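Local coordinates for ribulose bisphosphate carboxylase small chain (Galdieria sulphuraria, PDB 4F0H), which probably helps assemble and stabilise the L8S8 holoenzyme of Rubisco, whose large subunits carry out the carboxylation of ribulose 1,5-bisphosphate, at residues E36-I41 with S46-W51; V83-E88 with E92-S97; I112-E115 with I121-S124; Q18-I23 with T59-V64. All blocks are in the same frame, centred on the assembly; numbering follows the deposited sequence.

Contact 1 of 4, residues E36-I41 with S46-W51; sequences EYTNDI and SFWEMW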
# COMPACT_ATOMS: atom_id res chain seq x y z
N GLU B 36 15.68 -23.45 41.42
CA GLU B 36 14.40 -22.83 41.03
C GLU B 36 13.33 -23.93 40.97
O GLU B 36 13.63 -25.11 40.65
CB GLU B 36 14.53 -22.20 39.67
CG GLU B 36 15.77 -21.27 39.55
CD GLU B 36 15.82 -20.46 38.21
OE1 GLU B 36 16.61 -19.50 38.11
OE2 GLU B 36 15.07 -20.72 37.27
N TYR B 37 12.10 -23.56 41.24
CA TYR B 37 11.06 -24.56 41.34
C TYR B 37 9.75 -24.11 40.70
O TYR B 37 9.47 -22.95 40.59
CB TYR B 37 10.84 -24.97 42.81
CG TYR B 37 10.33 -23.86 43.69
CD1 TYR B 37 11.17 -23.01 44.31
CD2 TYR B 37 8.96 -23.72 43.91
CE1 TYR B 37 10.70 -21.96 45.05
CE2 TYR B 37 8.46 -22.75 44.69
CZ TYR B 37 9.36 -21.88 45.29
OH TYR B 37 8.89 -20.91 46.10
N THR B 38 8.93 -25.04 40.23
CA THR B 38 7.70 -24.57 39.61
C THR B 38 6.69 -25.67 39.61
O THR B 38 7.07 -26.85 39.60
CB THR B 38 7.91 -24.13 38.15
OG1 THR B 38 6.77 -23.36 37.79
CG2 THR B 38 7.95 -25.34 37.21
N ASN B 39 5.40 -25.33 39.57
CA ASN B 39 4.37 -26.34 39.30
C ASN B 39 3.48 -25.90 38.08
O ASN B 39 2.39 -26.39 37.92
CB ASN B 39 3.51 -26.72 40.57
CG ASN B 39 2.69 -25.54 41.15
OD1 ASN B 39 2.52 -24.52 40.54
ND2 ASN B 39 2.26 -25.69 42.44
N ASP B 40 3.96 -24.99 37.24
CA ASP B 40 3.38 -24.86 35.88
C ASP B 40 4.49 -25.33 34.93
O ASP B 40 5.44 -24.58 34.66
CB ASP B 40 2.96 -23.43 35.61
CG ASP B 40 2.63 -23.19 34.15
OD1 ASP B 40 2.56 -24.14 33.37
OD2 ASP B 40 2.39 -22.03 33.78
N ILE B 41 4.46 -26.60 34.55
CA ILE B 41 5.60 -27.16 33.75
C ILE B 41 5.59 -26.78 32.20
O ILE B 41 6.26 -27.39 31.35
CB ILE B 41 5.80 -28.67 34.07
CG1 ILE B 41 7.19 -29.14 33.61
CG2 ILE B 41 4.66 -29.50 33.49
CD1 ILE B 41 8.34 -28.63 34.38
N SER B 46 9.13 -19.35 31.46
CA SER B 46 10.54 -19.08 31.50
C SER B 46 11.07 -18.76 32.92
O SER B 46 12.26 -18.86 33.18
CB SER B 46 10.78 -17.83 30.66
OG SER B 46 10.74 -18.16 29.31
N PHE B 47 10.16 -18.32 33.78
CA PHE B 47 10.50 -17.78 35.09
C PHE B 47 9.89 -18.68 36.14
O PHE B 47 8.77 -18.42 36.63
CB PHE B 47 9.99 -16.31 35.17
CG PHE B 47 10.53 -15.46 34.06
CD1 PHE B 47 11.90 -15.24 33.97
CD2 PHE B 47 9.72 -14.96 33.04
CE1 PHE B 47 12.47 -14.54 32.85
CE2 PHE B 47 10.30 -14.29 31.94
CZ PHE B 47 11.69 -14.02 31.91
N TRP B 48 10.59 -19.78 36.44
CA TRP B 48 10.26 -20.54 37.63
C TRP B 48 10.52 -19.75 38.89
O TRP B 48 11.20 -18.77 38.87
CB TRP B 48 11.12 -21.79 37.72
CG TRP B 48 10.90 -22.75 36.59
CD1 TRP B 48 10.38 -22.50 35.37
CD2 TRP B 48 11.23 -24.15 36.61
NE1 TRP B 48 10.31 -23.68 34.63
CE2 TRP B 48 10.85 -24.69 35.38
CE3 TRP B 48 11.73 -25.01 37.60
CZ2 TRP B 48 10.99 -26.07 35.08
CZ3 TRP B 48 11.87 -26.35 37.30
CH2 TRP B 48 11.53 -26.87 36.04
N GLU B 49 10.01 -20.22 40.01
CA GLU B 49 10.21 -19.51 41.27
C GLU B 49 11.64 -19.75 41.78
O GLU B 49 12.21 -20.82 41.59
CB GLU B 49 9.22 -20.01 42.33
CG GLU B 49 7.76 -19.78 41.96
CD GLU B 49 7.46 -18.32 41.51
OE1 GLU B 49 7.76 -17.36 42.24
OE2 GLU B 49 6.87 -18.15 40.45
N MET B 50 12.19 -18.75 42.44
CA MET B 50 13.57 -18.80 42.94
C MET B 50 13.57 -19.35 44.36
O MET B 50 12.78 -18.89 45.18
CB MET B 50 14.08 -17.37 43.04
CG MET B 50 14.42 -16.72 41.74
SD MET B 50 15.41 -15.19 41.93
CE MET B 50 17.07 -15.84 41.86
N TRP B 51 14.42 -20.32 44.67
CA TRP B 51 14.59 -20.77 46.05
C TRP B 51 15.78 -19.98 46.63
O TRP B 51 16.94 -20.31 46.39
CB TRP B 51 14.80 -22.26 46.15
CG TRP B 51 15.08 -22.79 47.51
CD1 TRP B 51 16.32 -23.06 48.06
CD2 TRP B 51 14.12 -23.08 48.53
NE1 TRP B 51 16.17 -23.50 49.37
CE2 TRP B 51 14.82 -23.52 49.67
CE3 TRP B 51 12.72 -23.01 48.59
CZ2 TRP B 51 14.16 -23.90 50.87
CZ3 TRP B 51 12.08 -23.36 49.76
CH2 TRP B 51 12.79 -23.84 50.87
O HOH W 1 13.38 -20.40 35.38
O HOH W 2 6.59 -20.23 38.50
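Thr-38 sets its methyl over the face of the Trp-48 indole, at the point where strand 32-38 pairs with the short edge strand 49-50 in the beta hairpin bordering the antiparallel sheet of the small subunit. CG2 stands 3.5 Å from the centroid of the six-membered ring of Trp-48, 14° off the ring normal, a CH-pi contact over the centre of the face. Because OG1 of Thr-38 is anti to the backbone N (chi1 -164°), the methyl is the branch turned to the indole, while OG1 accepts from Asp-40 N in an ST turn. Ile-41 runs alongside the indole, CD1 lying 3.8 Å from Trp-48 CZ2.

On the face away from Glu-36 and Met-50, Glu-49 CB covers the Tyr-37 ring, 3.6 Å from its centroid and displaced toward the rim. Beyond CB the Glu-49 chain bends away, and OE2 bonds to an aromatic side chain of a chain of another protein. Reciprocal backbone bonds lock this pair: Tyr-37 N to Glu-49 O and Glu-49 N to Tyr-37 O, both 2.8 Å. A water donates to Glu-36 OE2 at 2.6 Å and to Ser-46 O, and accepts from Trp-48 N at 3.0 Å.

Contact 2 of 4, residues V83-E88 with E92-S97; sequences VGFSSE and ESTIIS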
# COMPACT_ATOMS: atom_id res chain seq x y z
N VAL B 83 20.47 -24.58 38.21
CA VAL B 83 20.79 -23.83 37.01
C VAL B 83 22.17 -23.24 37.19
O VAL B 83 22.46 -22.75 38.25
CB VAL B 83 19.76 -22.68 36.78
CG1 VAL B 83 20.08 -21.94 35.53
CG2 VAL B 83 18.39 -23.24 36.56
N GLY B 84 23.04 -23.29 36.18
CA GLY B 84 24.38 -22.67 36.35
C GLY B 84 24.52 -21.56 35.34
O GLY B 84 24.38 -21.81 34.11
N PHE B 85 24.77 -20.35 35.86
CA PHE B 85 24.85 -19.12 35.07
C PHE B 85 26.33 -18.81 34.89
O PHE B 85 27.08 -18.74 35.89
CB PHE B 85 24.25 -17.95 35.86
CG PHE B 85 22.82 -18.12 36.16
CD1 PHE B 85 21.86 -17.94 35.14
CD2 PHE B 85 22.40 -18.45 37.42
CE1 PHE B 85 20.51 -18.11 35.41
CE2 PHE B 85 21.03 -18.62 37.72
CZ PHE B 85 20.08 -18.47 36.71
N SER B 86 26.73 -18.64 33.63
CA SER B 86 28.08 -18.19 33.28
C SER B 86 28.09 -16.68 33.07
O SER B 86 27.17 -16.11 32.42
CB SER B 86 28.53 -18.85 32.01
OG SER B 86 29.65 -18.11 31.51
N SER B 87 29.12 -16.02 33.60
CA SER B 87 29.20 -14.58 33.48
C SER B 87 30.30 -14.27 32.50
O SER B 87 30.73 -13.13 32.39
CB SER B 87 29.49 -13.95 34.83
OG SER B 87 30.78 -14.42 35.28
N GLU B 88 30.74 -15.28 31.77
CA GLU B 88 31.77 -15.08 30.80
C GLU B 88 31.25 -14.18 29.66
O GLU B 88 30.19 -14.43 29.15
CB GLU B 88 32.21 -16.42 30.25
CG GLU B 88 33.33 -16.30 29.26
CD GLU B 88 33.61 -17.64 28.55
OE1 GLU B 88 33.69 -17.68 27.29
OE2 GLU B 88 33.73 -18.66 29.24
N GLU B 92 27.24 -15.00 29.24
CA GLU B 92 26.35 -14.28 30.15
C GLU B 92 24.91 -14.83 30.16
O GLU B 92 23.92 -14.11 29.90
CB GLU B 92 26.39 -12.78 29.85
CG GLU B 92 27.78 -12.17 29.96
CD GLU B 92 27.87 -10.78 29.35
OE1 GLU B 92 27.71 -9.76 30.06
OE2 GLU B 92 28.17 -10.68 28.15
N SER B 93 24.80 -16.10 30.51
CA SER B 93 23.55 -16.81 30.33
C SER B 93 23.68 -18.12 31.06
O SER B 93 24.75 -18.45 31.59
CB SER B 93 23.33 -17.13 28.84
OG SER B 93 21.96 -17.59 28.59
N THR B 94 22.59 -18.88 31.04
CA THR B 94 22.62 -20.28 31.46
C THR B 94 23.50 -21.16 30.56
O THR B 94 23.46 -21.04 29.34
CB THR B 94 21.21 -20.80 31.48
OG1 THR B 94 20.42 -20.00 32.40
CG2 THR B 94 21.18 -22.27 31.90
N ILE B 95 24.33 -22.01 31.16
CA ILE B 95 25.03 -23.02 30.43
C ILE B 95 24.72 -24.46 30.88
O ILE B 95 25.25 -25.39 30.30
CB ILE B 95 26.58 -22.83 30.37
CG1 ILE B 95 27.22 -23.09 31.71
CG2 ILE B 95 27.01 -21.44 29.76
CD1 ILE B 95 28.78 -23.50 31.52
N ILE B 96 23.87 -24.65 31.90
CA ILE B 96 23.44 -25.98 32.27
C ILE B 96 22.21 -25.80 33.16
O ILE B 96 22.15 -24.81 33.94
CB ILE B 96 24.56 -26.74 33.00
CG1 ILE B 96 24.15 -28.16 33.31
CG2 ILE B 96 24.92 -26.09 34.32
CD1 ILE B 96 25.24 -28.98 33.93
N SER B 97 21.26 -26.72 33.05
CA SER B 97 19.96 -26.66 33.83
C SER B 97 19.35 -28.07 33.86
O SER B 97 19.01 -28.62 32.82
CB SER B 97 19.03 -25.67 33.16
OG SER B 97 17.71 -25.71 33.67
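Val-83 lays its CG1 methyl against Thr-94, 3.7 Å from OG1 and 3.8 Å from CG2, the two side chains crossing at about a right angle on one face of the beta hairpin formed by strands 79-86 and 93-101. Phe-85 shares that face. Its own strand supplies Val-83 CG1 over one side of the ring, offset toward the rim, and Phe-85 CE1 comes within 3.6 Å of Thr-94 OG1. The valine reaches both neighbours because CG1 is anti to the backbone N (chi1 -179°), with CG2 directed instead to Ser-97 OG.

The backbone pairing is irregular in two places. At the turn end Glu-92 and Ser-93 both face Ser-86, a G1 beta bulge, and Glu-92 has the positive phi (46°) expected of its first position. Ser-86 N donates to Ser-93 O at 2.8 Å, and Ser-93 N returns a bond to Ser-86 O. Farther along, the chain turns a corner at Ile-95; its N bonds to Gly-84 O at 3.0 Å with an N-H...O angle of 169°, whereas Gly-84 N uses Ile-96 O.

Past the corner Ile-96 packs on Gln-22 and Met-26 of helix 16-28. Two chains of another protein take up polar ends here: Ser-93 OG bonds to an acidic side chain of one, and Glu-92 OE1 to an aromatic side chain of the other. Opposite the bulge, Ser-86 OG closes an ST turn by accepting from Glu-88 N at 3.0 Å.

Contact 3 of 4, residues I112-E115 with I121-S124; sequences IRQE and IKYS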
# COMPACT_ATOMS: atom_id res chain seq x y z
N ILE B 112 -4.81 -27.52 22.49
CA ILE B 112 -6.00 -26.76 22.06
C ILE B 112 -5.78 -26.25 20.63
O ILE B 112 -4.72 -25.74 20.33
CB ILE B 112 -6.23 -25.58 22.98
CG1 ILE B 112 -6.47 -26.13 24.40
CG2 ILE B 112 -7.48 -24.83 22.49
CD1 ILE B 112 -5.86 -25.47 25.44
N ARG B 113 -6.75 -26.47 19.74
CA ARG B 113 -6.59 -26.07 18.32
C ARG B 113 -7.68 -25.07 17.99
O ARG B 113 -8.86 -25.44 17.86
CB ARG B 113 -6.88 -27.27 17.50
CG ARG B 113 -5.94 -28.42 17.82
CD ARG B 113 -6.36 -29.62 16.99
NE ARG B 113 -5.28 -30.59 17.05
CZ ARG B 113 -5.27 -31.65 17.84
NH1 ARG B 113 -6.31 -31.88 18.64
NH2 ARG B 113 -4.24 -32.51 17.79
N GLN B 114 -7.31 -23.80 17.81
CA GLN B 114 -8.32 -22.81 17.46
C GLN B 114 -8.21 -22.69 15.94
O GLN B 114 -7.11 -22.47 15.43
CB GLN B 114 -8.01 -21.43 18.09
CG GLN B 114 -9.12 -20.42 17.76
CD GLN B 114 -8.55 -19.22 17.14
OE1 GLN B 114 -7.90 -18.46 17.82
NE2 GLN B 114 -8.69 -19.08 15.78
N GLU B 115 -9.32 -22.89 15.25
CA GLU B 115 -9.32 -22.87 13.78
C GLU B 115 -9.38 -21.45 13.28
O GLU B 115 -10.25 -20.65 13.69
CB GLU B 115 -10.46 -23.74 13.23
CG GLU B 115 -10.20 -25.18 13.50
CD GLU B 115 -11.31 -26.14 13.16
OE1 GLU B 115 -12.04 -25.95 12.14
OE2 GLU B 115 -11.41 -27.15 13.90
N ILE B 121 -4.21 -23.28 12.07
CA ILE B 121 -4.71 -23.43 13.41
C ILE B 121 -3.79 -22.59 14.34
O ILE B 121 -2.58 -22.46 14.10
CB ILE B 121 -4.62 -24.95 13.82
CG1 ILE B 121 -5.60 -25.80 13.03
CG2 ILE B 121 -4.76 -25.11 15.38
CD1 ILE B 121 -5.32 -27.32 13.17
N LYS B 122 -4.34 -22.01 15.40
CA LYS B 122 -3.58 -21.36 16.43
C LYS B 122 -3.61 -22.34 17.62
O LYS B 122 -4.68 -22.70 18.07
CB LYS B 122 -4.28 -20.08 16.84
CG LYS B 122 -4.36 -19.01 15.76
CD LYS B 122 -3.15 -18.11 15.88
CE LYS B 122 -3.09 -17.04 14.79
NZ LYS B 122 -4.21 -16.10 14.99
N TYR B 123 -2.45 -22.81 18.04
CA TYR B 123 -2.32 -23.85 19.10
C TYR B 123 -2.02 -23.22 20.43
O TYR B 123 -1.22 -22.26 20.51
CB TYR B 123 -1.08 -24.71 18.82
CG TYR B 123 -1.28 -25.62 17.58
CD1 TYR B 123 -1.03 -25.12 16.29
CD2 TYR B 123 -1.78 -26.94 17.69
CE1 TYR B 123 -1.25 -25.95 15.13
CE2 TYR B 123 -1.95 -27.77 16.52
CZ TYR B 123 -1.68 -27.24 15.26
OH TYR B 123 -1.86 -27.97 14.07
N SER B 124 -2.66 -23.77 21.46
CA SER B 124 -2.11 -23.64 22.79
C SER B 124 -1.89 -25.04 23.41
O SER B 124 -2.56 -26.02 23.13
CB SER B 124 -3.02 -22.87 23.74
OG SER B 124 -3.80 -21.88 23.06
O HOH W 3 -6.94 -16.22 16.60
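This is a regular antiparallel pairing within the two-stranded beta hairpin 109-115/121-127, in the C-terminal part of the chain, its centre about 27 Å from the centre of the subunit. The two strand axes approach to 4.6 Å and their directions lie 155° apart. Four backbone bonds fix the register: Ile-112 and Ser-124 exchange one pair, Gln-114 and Lys-122 the other, with Ile-112 N to Ser-124 O the straightest (2.8 Å, 175°).

Between these pairs Arg-113 and Tyr-123 share a face with Ile-121. CG2 of Ile-121 is anti to the backbone N, which carries this branch to both neighbours: it lies 3.7 Å from Arg-113 CB and sits 3.6 Å above the centre of the Tyr-123 ring. Across the other face Gln-114 and Lys-122 run side by side in the same direction. A water lies 2.7 Å from Gln-114 OE1 and accepts from Lys-122 NZ at 3.2 Å, joining their ends, while Gln-114 NE2 donates to Glu-115 O from above the carbonyl plane and also bonds to Asp-116 OD2.

The hairpin is set among other chains. Arg-113 makes salt bridges with Asp-40 of a neighbouring copy of this subunit and with an acidic side chain of another protein. Backbone bonds from Glu-115 and Tyr-123 run to two different neighbouring copies, so the strand pair is extended on both flanks by contacts between subunits.

Contact 4 of 4, residues Q18-I23 with T59-V64; sequences QIKKQI and TDPAPV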
# COMPACT_ATOMS: atom_id res chain seq x y z
N GLN B 18 25.45 -38.29 42.14
CA GLN B 18 25.45 -37.70 40.81
C GLN B 18 25.31 -36.18 40.84
O GLN B 18 26.06 -35.48 40.14
CB GLN B 18 24.41 -38.37 39.92
CG GLN B 18 24.85 -39.74 39.58
CD GLN B 18 23.82 -40.49 38.82
OE1 GLN B 18 22.67 -40.60 39.24
NE2 GLN B 18 24.20 -40.97 37.67
N ILE B 19 24.44 -35.66 41.71
CA ILE B 19 24.17 -34.25 41.71
C ILE B 19 25.46 -33.55 42.18
O ILE B 19 25.94 -32.57 41.59
CB ILE B 19 23.00 -33.94 42.62
CG1 ILE B 19 21.72 -34.40 41.91
CG2 ILE B 19 22.97 -32.44 42.92
CD1 ILE B 19 20.56 -34.36 42.73
N LYS B 20 26.06 -34.14 43.20
CA LYS B 20 27.21 -33.58 43.80
C LYS B 20 28.33 -33.45 42.74
O LYS B 20 29.06 -32.45 42.76
CB LYS B 20 27.59 -34.48 44.99
CG LYS B 20 28.72 -34.03 45.80
CD LYS B 20 29.99 -34.60 45.30
CE LYS B 20 31.18 -33.94 46.03
NZ LYS B 20 32.46 -34.45 45.42
N LYS B 21 28.47 -34.42 41.84
CA LYS B 21 29.50 -34.34 40.85
C LYS B 21 29.17 -33.25 39.80
O LYS B 21 30.10 -32.62 39.31
CB LYS B 21 29.81 -35.67 40.18
CG LYS B 21 30.19 -36.79 41.18
CD LYS B 21 30.60 -38.10 40.46
CE LYS B 21 30.95 -39.27 41.48
NZ LYS B 21 29.87 -39.67 42.44
N GLN B 22 27.88 -33.04 39.48
CA GLN B 22 27.50 -31.89 38.67
C GLN B 22 27.78 -30.54 39.36
O GLN B 22 28.20 -29.61 38.69
CB GLN B 22 26.06 -31.98 38.15
CG GLN B 22 25.69 -33.24 37.38
CD GLN B 22 26.56 -33.43 36.18
OE1 GLN B 22 26.83 -32.48 35.42
NE2 GLN B 22 27.06 -34.65 36.04
N ILE B 23 27.59 -30.42 40.66
CA ILE B 23 28.00 -29.18 41.35
C ILE B 23 29.53 -28.95 41.21
O ILE B 23 29.97 -27.85 40.87
CB ILE B 23 27.64 -29.21 42.84
CG1 ILE B 23 26.17 -29.57 43.10
CG2 ILE B 23 27.85 -27.88 43.48
CD1 ILE B 23 25.30 -29.11 42.01
N THR B 59 32.64 -23.08 46.90
CA THR B 59 33.93 -23.77 46.76
C THR B 59 33.80 -25.21 47.20
O THR B 59 34.71 -25.94 47.11
CB THR B 59 35.05 -23.10 47.61
OG1 THR B 59 34.63 -23.06 48.98
CG2 THR B 59 35.29 -21.71 47.19
N ASP B 60 32.62 -25.58 47.67
CA ASP B 60 32.37 -26.91 48.17
C ASP B 60 30.91 -27.27 47.83
O ASP B 60 29.99 -26.48 48.09
CB ASP B 60 32.59 -26.85 49.68
CG ASP B 60 32.00 -28.03 50.42
OD1 ASP B 60 31.97 -29.17 49.91
OD2 ASP B 60 31.59 -27.81 51.57
N PRO B 61 30.66 -28.47 47.31
CA PRO B 61 29.28 -28.75 46.94
C PRO B 61 28.26 -28.78 48.10
O PRO B 61 27.06 -28.73 47.83
CB PRO B 61 29.36 -30.13 46.25
CG PRO B 61 30.81 -30.38 46.00
CD PRO B 61 31.53 -29.63 47.09
N ALA B 62 28.72 -28.86 49.35
CA ALA B 62 27.86 -29.08 50.56
C ALA B 62 26.69 -28.11 50.75
O ALA B 62 25.54 -28.53 50.94
CB ALA B 62 28.73 -29.10 51.82
N PRO B 63 26.99 -26.79 50.76
CA PRO B 63 25.97 -25.78 50.95
C PRO B 63 24.92 -25.85 49.83
O PRO B 63 23.72 -25.65 50.07
CB PRO B 63 26.76 -24.47 50.87
CG PRO B 63 28.13 -24.84 51.33
CD PRO B 63 28.35 -26.22 50.76
N VAL B 64 25.36 -26.16 48.63
CA VAL B 64 24.46 -26.29 47.52
C VAL B 64 23.52 -27.50 47.74
O VAL B 64 22.30 -27.36 47.64
CB VAL B 64 25.25 -26.46 46.25
CG1 VAL B 64 24.31 -26.66 45.04
CG2 VAL B 64 26.15 -25.27 46.06
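Ile-23 and Pro-61 form the centre of a helix-helix contact, in which helix 16-28 meets the first turn of helix 61-74 on one side of the small-subunit alpha/beta fold. CG2 of Ile-23 lies 3.8 Å from Pro-61 CA and 3.9 Å from Pro-61 CB, the two side chains passing at an oblique angle. One turn further along helix 61-74, Val-64 meets Ile-23 tip to tip, CG1 of each being 4.0 Å apart. The isoleucine serves both partners by dividing its branches: with CG2 anti to the backbone N, CG1 (chi1 -51°) is left beside that N and faces Val-64 CG1, though CG2 also touches the valine's CG2. No hydrogen bond spans the two segments, and the buried surface amounts to 208 Å², so apolar fit accounts for the association.

At the more open margin Lys-20 adds the aliphatic part of its chain. A bend at chi2 (-91°) brings CE to 3.6 Å from Pro-61 CG, while the ammonium group is engaged within its own helix by a salt bridge from NZ to Asp-24.

The next shell fixes the partners in place. Leu-55 and Val-58 pack against Val-64, and Ile-19, one turn before Ile-23, continues the interface onto Leu-65, Ile-68 and Arg-72. Asp-60 holds the N-cap position of helix 61-74, and its OD1 accepts a weak capping bond from Ala-62 N at 3.3 Å.

Contacts 1 and 2 belong to one four-stranded sheet: its two hairpins meet where strands 32-38 and 79-86 are neighbours, and Glu-36 of contact 1 touches Val-83 and Phe-85 of contact 2. Contact 2 is the more buried. Contact 4 joins the helices instead, without any hydrogen bond across it, and reaches contact 2 through Gln-22 against Ile-96. Contact 3 stands apart, its centre about 43 Å from that of contact 4, in a separate two-stranded sheet. Backbone bonds dominate contacts 2 and 3, whereas contact 1 adds CH-pi cover over two aromatic rings; waters bridge side chains in both 1 and 3. Contacts 1, 3 and 4 are partly buried; Asp-40 pairs with Arg-113 of another copy.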